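Local coordinates for protein phospho-furanose lactonase (Mycoplasma synoviae, PDB 3OVG) that hydrolyses 1,4-lactones of phosphorylated pentonic acids, such as D-xylono-1,4-lactone 5-phosphate, using two zinc ions bound in each subunit, at residues A[117-122]-A[171-176]; A[222-227]-A[257-262]; A[242-247]-A[273-278]. One frame throughout, in Å; residues are numbered along the deposited sequence.

Contact 1. Residues A[117-122]-A[171-176]; sequences VPTEEI and LEVAAR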
loop_
_atom_site.group_PDB
_atom_site.type_symbol
_atom_site.label_atom_id
_atom_site.label_comp_id
_atom_site.label_asym_id
_atom_site.label_seq_id
_atom_site.Cartn_x
_atom_site.Cartn_y
_atom_site.Cartn_z
ATOM N N VAL A 117 -13.773 -20.932 -21.592
ATOM C CA VAL A 117 -14.908 -21.641 -22.203
ATOM C C VAL A 117 -15.302 -21.076 -23.574
ATOM O O VAL A 117 -15.399 -19.853 -23.738
ATOM C CB VAL A 117 -16.109 -21.650 -21.225
ATOM C CG1 VAL A 117 -17.374 -22.266 -21.871
ATOM C CG2 VAL A 117 -15.693 -22.373 -19.919
ATOM N N PRO A 118 -15.517 -21.955 -24.562
ATOM C CA PRO A 118 -15.877 -21.508 -25.913
ATOM C C PRO A 118 -17.133 -20.653 -25.892
ATOM O O PRO A 118 -18.115 -20.970 -25.223
ATOM C CB PRO A 118 -16.148 -22.824 -26.674
ATOM C CG PRO A 118 -15.400 -23.865 -25.918
ATOM C CD PRO A 118 -15.448 -23.421 -24.466
ATOM N N THR A 119 -17.089 -19.552 -26.623
ATOM C CA THR A 119 -18.191 -18.603 -26.664
ATOM C C THR A 119 -19.541 -19.288 -26.779
ATOM O O THR A 119 -20.462 -18.997 -26.011
ATOM C CB THR A 119 -17.976 -17.641 -27.823
ATOM O OG1 THR A 119 -16.694 -17.040 -27.654
ATOM C CG2 THR A 119 -19.072 -16.551 -27.861
ATOM N N GLU A 120 -19.648 -20.202 -27.742
ATOM C CA GLU A 120 -20.858 -20.975 -27.989
ATOM C C GLU A 120 -21.461 -21.572 -26.702
ATOM O O GLU A 120 -22.670 -21.501 -26.495
ATOM C CB GLU A 120 -20.493 -22.081 -28.993
ATOM C CG GLU A 120 -21.617 -22.871 -29.537
ATOM C CD GLU A 120 -21.135 -24.126 -30.324
ATOM O OE1 GLU A 120 -20.000 -24.129 -30.886
ATOM O OE2 GLU A 120 -21.907 -25.115 -30.371
ATOM N N GLU A 121 -20.632 -22.169 -25.843
ATOM C CA GLU A 121 -21.135 -22.754 -24.591
ATOM C C GLU A 121 -21.534 -21.665 -23.581
ATOM O O GLU A 121 -22.474 -21.814 -22.807
ATOM C CB GLU A 121 -20.082 -23.664 -23.943
ATOM C CG GLU A 121 -19.673 -24.883 -24.803
ATOM C CD GLU A 121 -20.825 -25.833 -25.005
ATOM O OE1 GLU A 121 -21.589 -26.064 -24.035
ATOM O OE2 GLU A 121 -20.971 -26.354 -26.133
ATOM N N ILE A 122 -20.787 -20.583 -23.567
ATOM C CA ILE A 122 -21.129 -19.476 -22.677
ATOM C C ILE A 122 -22.494 -18.906 -23.074
ATOM O O ILE A 122 -23.332 -18.652 -22.207
ATOM C CB ILE A 122 -20.038 -18.389 -22.678
ATOM C CG1 ILE A 122 -18.796 -18.970 -22.014
ATOM C CG2 ILE A 122 -20.543 -17.094 -21.958
ATOM C CD1 ILE A 122 -17.566 -18.110 -22.103
ATOM N N LEU A 171 -19.026 -9.171 -25.259
ATOM C CA LEU A 171 -19.944 -8.423 -26.130
ATOM C C LEU A 171 -20.598 -9.358 -27.143
ATOM O O LEU A 171 -21.779 -9.249 -27.429
ATOM C CB LEU A 171 -19.233 -7.246 -26.858
ATOM C CG LEU A 171 -18.853 -6.052 -25.968
ATOM C CD1 LEU A 171 -17.971 -5.077 -26.725
ATOM C CD2 LEU A 171 -20.103 -5.344 -25.490
ATOM N N GLU A 172 -19.826 -10.296 -27.674
ATOM C CA GLU A 172 -20.352 -11.261 -28.628
ATOM C C GLU A 172 -21.363 -12.142 -27.885
ATOM O O GLU A 172 -22.432 -12.463 -28.391
ATOM C CB GLU A 172 -19.228 -12.122 -29.254
ATOM C CG GLU A 172 -19.798 -13.257 -30.117
ATOM C CD GLU A 172 -18.763 -13.995 -30.943
ATOM O OE1 GLU A 172 -17.625 -13.527 -31.069
ATOM O OE2 GLU A 172 -19.099 -15.067 -31.465
ATOM N N VAL A 173 -21.027 -12.524 -26.665
ATOM C CA VAL A 173 -21.948 -13.337 -25.892
ATOM C C VAL A 173 -23.270 -12.558 -25.687
ATOM O O VAL A 173 -24.364 -13.099 -25.854
ATOM C CB VAL A 173 -21.329 -13.770 -24.549
ATOM C CG1 VAL A 173 -22.441 -14.232 -23.583
ATOM C CG2 VAL A 173 -20.271 -14.879 -24.764
ATOM N N ALA A 174 -23.167 -11.271 -25.382
ATOM C CA ALA A 174 -24.366 -10.466 -25.152
ATOM C C ALA A 174 -25.190 -10.357 -26.444
ATOM O O ALA A 174 -26.396 -10.543 -26.443
ATOM C CB ALA A 174 -23.966 -9.098 -24.675
ATOM N N ALA A 175 -24.530 -10.042 -27.550
ATOM C CA ALA A 175 -25.225 -9.879 -28.832
ATOM C C ALA A 175 -25.920 -11.179 -29.229
ATOM O O ALA A 175 -27.077 -11.171 -29.648
ATOM C CB ALA A 175 -24.253 -9.396 -29.936
ATOM N N ARG A 176 -25.227 -12.300 -29.065
ATOM C CA ARG A 176 -25.811 -13.590 -29.481
ATOM C C ARG A 176 -27.018 -14.024 -28.615
ATOM O O ARG A 176 -28.020 -14.541 -29.109
ATOM C CB ARG A 176 -24.716 -14.670 -29.526
ATOM C CG ARG A 176 -23.736 -14.467 -30.717
ATOM C CD ARG A 176 -22.477 -15.337 -30.655
ATOM N NE ARG A 176 -22.730 -16.772 -30.790
ATOM C CZ ARG A 176 -21.793 -17.666 -31.117
ATOM N NH1 ARG A 176 -20.548 -17.265 -31.361
ATOM N NH2 ARG A 176 -22.096 -18.963 -31.218
#
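The side chains of Thr119 and Val173 run alongside in opposing senses, their CG2 methyls 3.7 Å apart. The threonine methyl stands anti to its backbone N (OG1 at chi1 -56°), which turns carbon rather than hydroxyl toward the helix opposite. Ile122, one turn further on, meets the same valine branch crosswise: its CG2 is 3.6 Å from Val173 CG2 and nearly as close to CG1, so that the isoleucine methyl sits against both arms of the fork. These residues join the start of helix 119-131, which has Pro118 at its N-cap position, to the middle of helix 165-181 in the (βα)8-barrel of the phosphotriesterase family. Beside the methyls the chemistry turns polar. Arg176 crosses Thr119 at about a right angle, NH1 passing 3.9 Å from Thr119 CG2. The guanidinium is held within its own helix by a salt bridge, Arg176 NH1 to Glu172 OE2 2.6 Å, in the guanidinium plane but on the anti side of the carboxylate and slightly out of its plane. Glu172 OE1 makes a salt bridge with Lys349, so each oxygen of the carboxylate has a cationic partner. Arg176 NH2 lies 4.0 Å from CA of the exposed Glu120.

Contact 2. Residues A[222-227]-A[257-262]; sequences DKYYYE and IKYLVD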
loop_
_atom_site.group_PDB
_atom_site.type_symbol
_atom_site.label_atom_id
_atom_site.label_comp_id
_atom_site.label_asym_id
_atom_site.label_seq_id
_atom_site.Cartn_x
_atom_site.Cartn_y
_atom_site.Cartn_z
ATOM N N ASP A 222 -18.933 14.731 -22.330
ATOM C CA ASP A 222 -18.560 15.297 -23.602
ATOM C C ASP A 222 -19.844 15.267 -24.447
ATOM O O ASP A 222 -20.262 14.202 -24.948
ATOM C CB ASP A 222 -17.438 14.417 -24.166
ATOM C CG ASP A 222 -16.902 14.911 -25.488
ATOM O OD1 ASP A 222 -17.691 15.442 -26.310
ATOM O OD2 ASP A 222 -15.691 14.719 -25.730
ATOM N N LYS A 223 -20.521 16.411 -24.541
ATOM C CA LYS A 223 -21.829 16.437 -25.175
ATOM C C LYS A 223 -21.779 16.040 -26.651
ATOM O O LYS A 223 -22.763 15.509 -27.177
ATOM C CB LYS A 223 -22.515 17.793 -25.001
ATOM C CG LYS A 223 -21.910 18.914 -25.822
ATOM C CD LYS A 223 -22.218 20.246 -25.130
ATOM C CE LYS A 223 -21.929 21.443 -26.038
ATOM N NZ LYS A 223 -22.470 22.666 -25.382
ATOM N N TYR A 224 -20.634 16.288 -27.290
ATOM C CA TYR A 224 -20.434 16.009 -28.706
ATOM C C TYR A 224 -20.335 14.510 -28.904
ATOM O O TYR A 224 -20.906 13.953 -29.830
ATOM C CB TYR A 224 -19.165 16.725 -29.232
ATOM C CG TYR A 224 -19.219 18.226 -29.024
ATOM C CD1 TYR A 224 -20.081 19.017 -29.774
ATOM C CD2 TYR A 224 -18.451 18.840 -28.052
ATOM C CE1 TYR A 224 -20.154 20.421 -29.577
ATOM C CE2 TYR A 224 -18.495 20.224 -27.849
ATOM C CZ TYR A 224 -19.355 20.999 -28.610
ATOM O OH TYR A 224 -19.395 22.352 -28.410
ATOM N N TYR A 225 -19.588 13.877 -28.014
ATOM C CA TYR A 225 -19.448 12.429 -28.012
ATOM C C TYR A 225 -20.809 11.763 -27.779
ATOM O O TYR A 225 -21.126 10.794 -28.440
ATOM C CB TYR A 225 -18.426 12.005 -26.937
ATOM C CG TYR A 225 -18.064 10.511 -26.946
ATOM C CD1 TYR A 225 -17.553 9.908 -28.094
ATOM C CD2 TYR A 225 -18.217 9.726 -25.796
ATOM C CE1 TYR A 225 -17.224 8.546 -28.115
ATOM C CE2 TYR A 225 -17.899 8.374 -25.798
ATOM C CZ TYR A 225 -17.390 7.786 -26.958
ATOM O OH TYR A 225 -17.040 6.447 -26.955
ATOM N N TYR A 226 -21.605 12.281 -26.835
ATOM C CA TYR A 226 -22.908 11.703 -26.517
ATOM C C TYR A 226 -23.748 11.693 -27.797
ATOM O O TYR A 226 -24.382 10.698 -28.189
ATOM C CB TYR A 226 -23.668 12.554 -25.469
ATOM C CG TYR A 226 -23.112 12.539 -24.073
ATOM C CD1 TYR A 226 -22.103 11.657 -23.701
ATOM C CD2 TYR A 226 -23.637 13.390 -23.094
ATOM C CE1 TYR A 226 -21.609 11.656 -22.395
ATOM C CE2 TYR A 226 -23.148 13.393 -21.804
ATOM C CZ TYR A 226 -22.147 12.526 -21.455
ATOM O OH TYR A 226 -21.686 12.527 -20.156
ATOM N N GLU A 227 -23.718 12.844 -28.445
ATOM C CA GLU A 227 -24.514 13.075 -29.615
ATOM C C GLU A 227 -24.065 12.166 -30.772
ATOM O O GLU A 227 -24.908 11.579 -31.475
ATOM C CB GLU A 227 -24.422 14.569 -29.987
ATOM C CG GLU A 227 -25.062 14.880 -31.294
ATOM C CD GLU A 227 -24.959 16.382 -31.607
ATOM O OE1 GLU A 227 -23.991 17.024 -31.129
ATOM O OE2 GLU A 227 -25.839 16.883 -32.331
ATOM N N ILE A 257 -27.635 16.663 -20.614
ATOM C CA ILE A 257 -28.903 16.053 -20.986
ATOM C C ILE A 257 -29.779 17.075 -21.746
ATOM O O ILE A 257 -30.399 16.746 -22.767
ATOM C CB ILE A 257 -29.600 15.470 -19.739
ATOM C CG1 ILE A 257 -29.004 14.101 -19.390
ATOM C CG2 ILE A 257 -31.104 15.291 -19.937
ATOM C CD1 ILE A 257 -29.595 13.577 -18.133
ATOM N N LYS A 258 -29.792 18.311 -21.257
ATOM C CA LYS A 258 -30.501 19.413 -21.916
ATOM C C LYS A 258 -30.013 19.578 -23.378
ATOM O O LYS A 258 -30.822 19.721 -24.309
ATOM C CB LYS A 258 -30.318 20.708 -21.074
ATOM C CG LYS A 258 -30.567 22.110 -21.773
ATOM C CD LYS A 258 -31.934 22.257 -22.334
ATOM C CE LYS A 258 -32.448 23.751 -22.340
ATOM N NZ LYS A 258 -32.008 24.576 -23.521
ATOM N N TYR A 259 -28.700 19.558 -23.578
ATOM C CA TYR A 259 -28.135 19.650 -24.922
ATOM C C TYR A 259 -28.710 18.530 -25.807
ATOM O O TYR A 259 -29.213 18.782 -26.912
ATOM C CB TYR A 259 -26.596 19.625 -24.879
ATOM C CG TYR A 259 -25.925 19.528 -26.242
ATOM C CD1 TYR A 259 -25.682 20.680 -27.014
ATOM C CD2 TYR A 259 -25.553 18.297 -26.771
ATOM C CE1 TYR A 259 -25.073 20.596 -28.278
ATOM C CE2 TYR A 259 -24.941 18.206 -28.058
ATOM C CZ TYR A 259 -24.714 19.356 -28.789
ATOM O OH TYR A 259 -24.123 19.283 -30.040
ATOM N N LEU A 260 -28.671 17.298 -25.304
ATOM C CA LEU A 260 -29.135 16.160 -26.081
ATOM C C LEU A 260 -30.627 16.281 -26.419
ATOM O O LEU A 260 -31.052 15.924 -27.528
ATOM C CB LEU A 260 -28.892 14.855 -25.327
ATOM C CG LEU A 260 -27.431 14.504 -25.137
ATOM C CD1 LEU A 260 -27.304 13.178 -24.339
ATOM C CD2 LEU A 260 -26.760 14.392 -26.514
ATOM N N VAL A 261 -31.419 16.759 -25.462
ATOM C CA VAL A 261 -32.850 16.944 -25.705
ATOM C C VAL A 261 -33.060 18.026 -26.770
ATOM O O VAL A 261 -33.842 17.844 -27.698
ATOM C CB VAL A 261 -33.657 17.239 -24.378
ATOM C CG1 VAL A 261 -35.108 17.588 -24.671
ATOM C CG2 VAL A 261 -33.613 16.026 -23.446
ATOM N N ASP A 262 -32.350 19.140 -26.650
ATOM C CA ASP A 262 -32.459 20.203 -27.660
ATOM C C ASP A 262 -32.073 19.700 -29.081
ATOM O O ASP A 262 -32.627 20.151 -30.086
ATOM C CB ASP A 262 -31.593 21.398 -27.258
ATOM C CG ASP A 262 -32.182 22.186 -26.064
ATOM O OD1 ASP A 262 -33.269 21.809 -25.567
ATOM O OD2 ASP A 262 -31.558 23.191 -25.632
#
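The ring of Tyr259 carries Lys223 on one face and Glu227 at its edge. Lys223 CG sits nearly over the ring centre, 3.8 Å from the centroid, in a CH-pi contact; CD and CE continue across the ring toward CD1 and CE1. With chi1 at 72°, CG stands between the backbone N and the carbonyl carbon, a position that brings it into the angle between the Tyr259 and Tyr224 rings, over a face of each. Asp222 O lies 3.3 Å above one face of the Tyr226 ring, offset toward its rim. At the rim of Tyr259, OH donates to Glu227 OE1 at 2.5 Å, a short bond that reaches the oxygen from above the carboxylate plane, with carboxylate and ring planes 83° apart. Glu227 OE2 pairs with Lys231. Helices 223-233 and 250-262, joined here, flank strand 236-239 in sequence and belong to the outer layer of the (βα)8-barrel; the short segments approach to 9.9 Å and cross at -44°. On the side nearer that strand, Leu260 meets Tyr226 crosswise, CD2 lying 3.7 Å from Tyr226 CB. Tyr226 turns its hydroxyl to Leu217 O, and Tyr224 OH bonds to Glu255 OE2 of a neighbouring subunit.

Contact 3. Residues A[242-247]-A[273-278]; sequences PDRVKY and LDAGRI. With ZN (zinc ion), chain G; PO4 (phosphate ion), chain I.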
loop_
_atom_site.group_PDB
_atom_site.type_symbol
_atom_site.label_atom_id
_atom_site.label_comp_id
_atom_site.label_asym_id
_atom_site.label_seq_id
_atom_site.Cartn_x
_atom_site.Cartn_y
_atom_site.Cartn_z
ATOM N N PRO A 242 -26.182 11.399 -10.626
ATOM C CA PRO A 242 -26.697 12.215 -9.515
ATOM C C PRO A 242 -26.013 11.864 -8.178
ATOM O O PRO A 242 -25.859 10.665 -7.868
ATOM C CB PRO A 242 -28.175 11.837 -9.480
ATOM C CG PRO A 242 -28.508 11.494 -10.895
ATOM C CD PRO A 242 -27.261 10.780 -11.410
ATOM N N ASP A 243 -25.638 12.886 -7.396
ATOM C CA ASP A 243 -24.925 12.713 -6.113
ATOM C C ASP A 243 -23.683 11.848 -6.213
ATOM O O ASP A 243 -23.475 10.926 -5.417
ATOM C CB ASP A 243 -25.835 12.192 -4.992
ATOM C CG ASP A 243 -25.199 12.318 -3.601
ATOM O OD1 ASP A 243 -24.509 13.328 -3.329
ATOM O OD2 ASP A 243 -25.402 11.419 -2.760
ATOM N N ARG A 244 -22.844 12.161 -7.195
ATOM C CA ARG A 244 -21.546 11.529 -7.315
ATOM C C ARG A 244 -20.505 12.651 -7.508
ATOM O O ARG A 244 -19.847 12.727 -8.543
ATOM C CB ARG A 244 -21.523 10.561 -8.498
ATOM C CG ARG A 244 -22.614 9.467 -8.467
ATOM C CD ARG A 244 -22.414 8.540 -7.257
ATOM N NE ARG A 244 -23.407 7.474 -7.199
ATOM C CZ ARG A 244 -24.482 7.482 -6.419
ATOM N NH1 ARG A 244 -24.729 8.515 -5.621
ATOM N NH2 ARG A 244 -25.321 6.457 -6.453
ATOM N N VAL A 245 -20.349 13.500 -6.493
ATOM C CA VAL A 245 -19.577 14.740 -6.620
ATOM C C VAL A 245 -18.078 14.500 -6.837
ATOM O O VAL A 245 -17.403 15.272 -7.529
ATOM C CB VAL A 245 -19.855 15.705 -5.405
ATOM C CG1 VAL A 245 -18.905 16.913 -5.452
ATOM C CG2 VAL A 245 -21.300 16.190 -5.452
ATOM N N LYS A 246 -17.552 13.406 -6.297
ATOM C CA LYS A 246 -16.145 13.116 -6.532
ATOM C C LYS A 246 -15.868 12.883 -8.019
ATOM O O LYS A 246 -14.689 12.809 -8.430
ATOM C CB LYS A 246 -15.658 11.904 -5.705
ATOM C CG LYS A 246 -16.175 10.547 -6.249
ATOM C CD LYS A 246 -15.964 9.413 -5.222
ATOM C CE LYS A 246 -16.142 8.029 -5.864
ATOM N NZ LYS A 246 -15.936 6.867 -4.902
ATOM N N TYR A 247 -16.920 12.732 -8.828
ATOM C CA TYR A 247 -16.699 12.623 -10.262
ATOM C C TYR A 247 -17.042 13.940 -10.957
ATOM O O TYR A 247 -16.176 14.569 -11.539
ATOM C CB TYR A 247 -17.503 11.462 -10.885
ATOM C CG TYR A 247 -16.973 10.097 -10.544
ATOM C CD1 TYR A 247 -15.861 9.583 -11.187
ATOM C CD2 TYR A 247 -17.606 9.305 -9.580
ATOM C CE1 TYR A 247 -15.385 8.321 -10.874
ATOM C CE2 TYR A 247 -17.138 8.062 -9.261
ATOM C CZ TYR A 247 -16.023 7.571 -9.903
ATOM O OH TYR A 247 -15.558 6.315 -9.570
ATOM N N LEU A 273 -29.567 5.468 -10.748
ATOM C CA LEU A 273 -28.737 5.967 -9.658
ATOM C C LEU A 273 -27.410 5.151 -9.577
ATOM O O LEU A 273 -26.374 5.648 -9.101
ATOM C CB LEU A 273 -29.508 5.946 -8.328
ATOM C CG LEU A 273 -30.371 7.187 -8.072
ATOM C CD1 LEU A 273 -29.695 8.385 -8.730
ATOM C CD2 LEU A 273 -31.767 7.047 -8.596
ATOM N N ASP A 274 -27.431 3.919 -10.088
ATOM C CA ASP A 274 -26.294 3.047 -9.915
ATOM C C ASP A 274 -25.783 3.131 -8.460
ATOM O O ASP A 274 -24.604 3.424 -8.219
ATOM C CB ASP A 274 -25.164 3.414 -10.902
ATOM C CG ASP A 274 -23.997 2.429 -10.815
ATOM O OD1 ASP A 274 -24.265 1.285 -10.450
ATOM O OD2 ASP A 274 -22.836 2.788 -11.080
ATOM N N ALA A 275 -26.673 2.882 -7.495
ATOM C CA ALA A 275 -26.324 2.994 -6.080
ATOM C C ALA A 275 -25.646 1.697 -5.624
ATOM O O ALA A 275 -26.231 0.879 -4.895
ATOM C CB ALA A 275 -27.586 3.296 -5.252
ATOM N N GLY A 276 -24.405 1.511 -6.064
ATOM C CA GLY A 276 -23.726 0.236 -5.896
ATOM C C GLY A 276 -22.657 0.214 -4.819
ATOM O O GLY A 276 -21.820 -0.689 -4.801
ATOM N N ARG A 277 -22.700 1.207 -3.928
ATOM C CA ARG A 277 -21.907 1.208 -2.712
ATOM C C ARG A 277 -22.872 1.443 -1.557
ATOM O O ARG A 277 -23.917 2.077 -1.727
ATOM C CB ARG A 277 -20.859 2.329 -2.731
ATOM C CG ARG A 277 -19.671 2.067 -3.644
ATOM C CD ARG A 277 -18.671 3.213 -3.604
ATOM N NE ARG A 277 -18.041 3.302 -2.285
ATOM C CZ ARG A 277 -16.738 3.537 -2.087
ATOM N NH1 ARG A 277 -15.913 3.686 -3.131
ATOM N NH2 ARG A 277 -16.255 3.606 -0.841
ATOM N N ILE A 278 -22.506 0.972 -0.374
ATOM C CA ILE A 278 -23.407 1.021 0.768
ATOM C C ILE A 278 -23.867 2.441 1.172
ATOM O O ILE A 278 -24.988 2.605 1.677
ATOM C CB ILE A 278 -22.777 0.280 1.949
ATOM C CG1 ILE A 278 -23.837 -0.262 2.934
ATOM C CG2 ILE A 278 -21.691 1.112 2.588
ATOM C CD1 ILE A 278 -23.278 -1.452 3.802
HETATM ZN ZN ZN G . -23.561 -0.670 -11.227
HETATM P P PO4 I . -17.948 4.568 -7.341
HETATM O O1 PO4 I . -18.867 3.342 -7.187
HETATM O O2 PO4 I . -16.761 4.515 -6.348
HETATM O O3 PO4 I . -17.421 4.588 -8.780
HETATM O O4 PO4 I . -18.795 5.822 -7.140
HETATM O O HOH W 1 -25.898 8.493 -9.521
HETATM O O HOH W 2 -22.942 5.707 -9.257
HETATM O O HOH W 3 -21.708 0.705 -11.690
HETATM O O HOH W 4 -21.921 -1.050 -9.371
#
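Phosphate atom O2 is gripped from both loops: Lys246 NZ donates to it at 2.9 Å, and Arg277 NH1 adds a weak bond of 3.4 Å from near the edge of its guanidinium. The loops follow strands 236-239 and 269-271 of the (βα)8-barrel, on the side where the family keeps its binuclear metal centre. Lys246 and Arg277 bring like charges together, NZ lying 3.6 Å from NH1; the anion that both donate to probably offsets their repulsion, as does Asp42, which forms a salt bridge with Arg277 NH2. Tyr247 OH binds a second oxygen, O3, at 2.7 Å, and Tyr280 also bonds to the ion. Since Lys246, Tyr247, Arg277 and Tyr280 bind substrate, the ion, probably from the crystallisation liquor, may mark the place of the substrate's 5-phosphate. Deeper in, Arg244 bends at chi2 (-64°), which turns CD. Its guanidinium approaches the backbone of Leu273, Asp274 and Ala275. NH1 is fixed by Asp243 O, close to the guanidinium plane, while NE donates to a water that also lies within bonding distance of Asp274 O. Another water, over the centre of one guanidinium face, donates to both Pro242 O and Leu273 O. Alongside this polar bridge Pro242 CB meets Leu273 CD1 at 3.8 Å, the two side chains crossing at about a right angle. From the same backbone Asp274 sends its carboxylate to the zinc also bound by His26, His28, the carboxylated Lys155 and two waters; Asp274 OD1 binds this zinc at 2.2 Å.

In the fold
All three contacts lie in one (βα)8-barrel and all are partly buried, but they sample different layers of it. Contacts 1 and 2, their centres 32 Å apart, each join two helices of the outer layer; both pair buried aliphatic groups with a polar side, contact 1 through methyl groups and an intrahelical salt bridge, contact 2 through a tyrosine ring and a phenol-carboxylate bond. Contact 3 joins loops at the active-site end, with Lys246 exposed, and relies on waters, phosphate and metal. Contacts 2 and 3 alternate along the chain, strand 236-239 leading from helix 223-233 to loop 242-247; their nearest atoms are about 8 Å apart. Contacts 1 and 3 lie on opposite sides of the chain's centre.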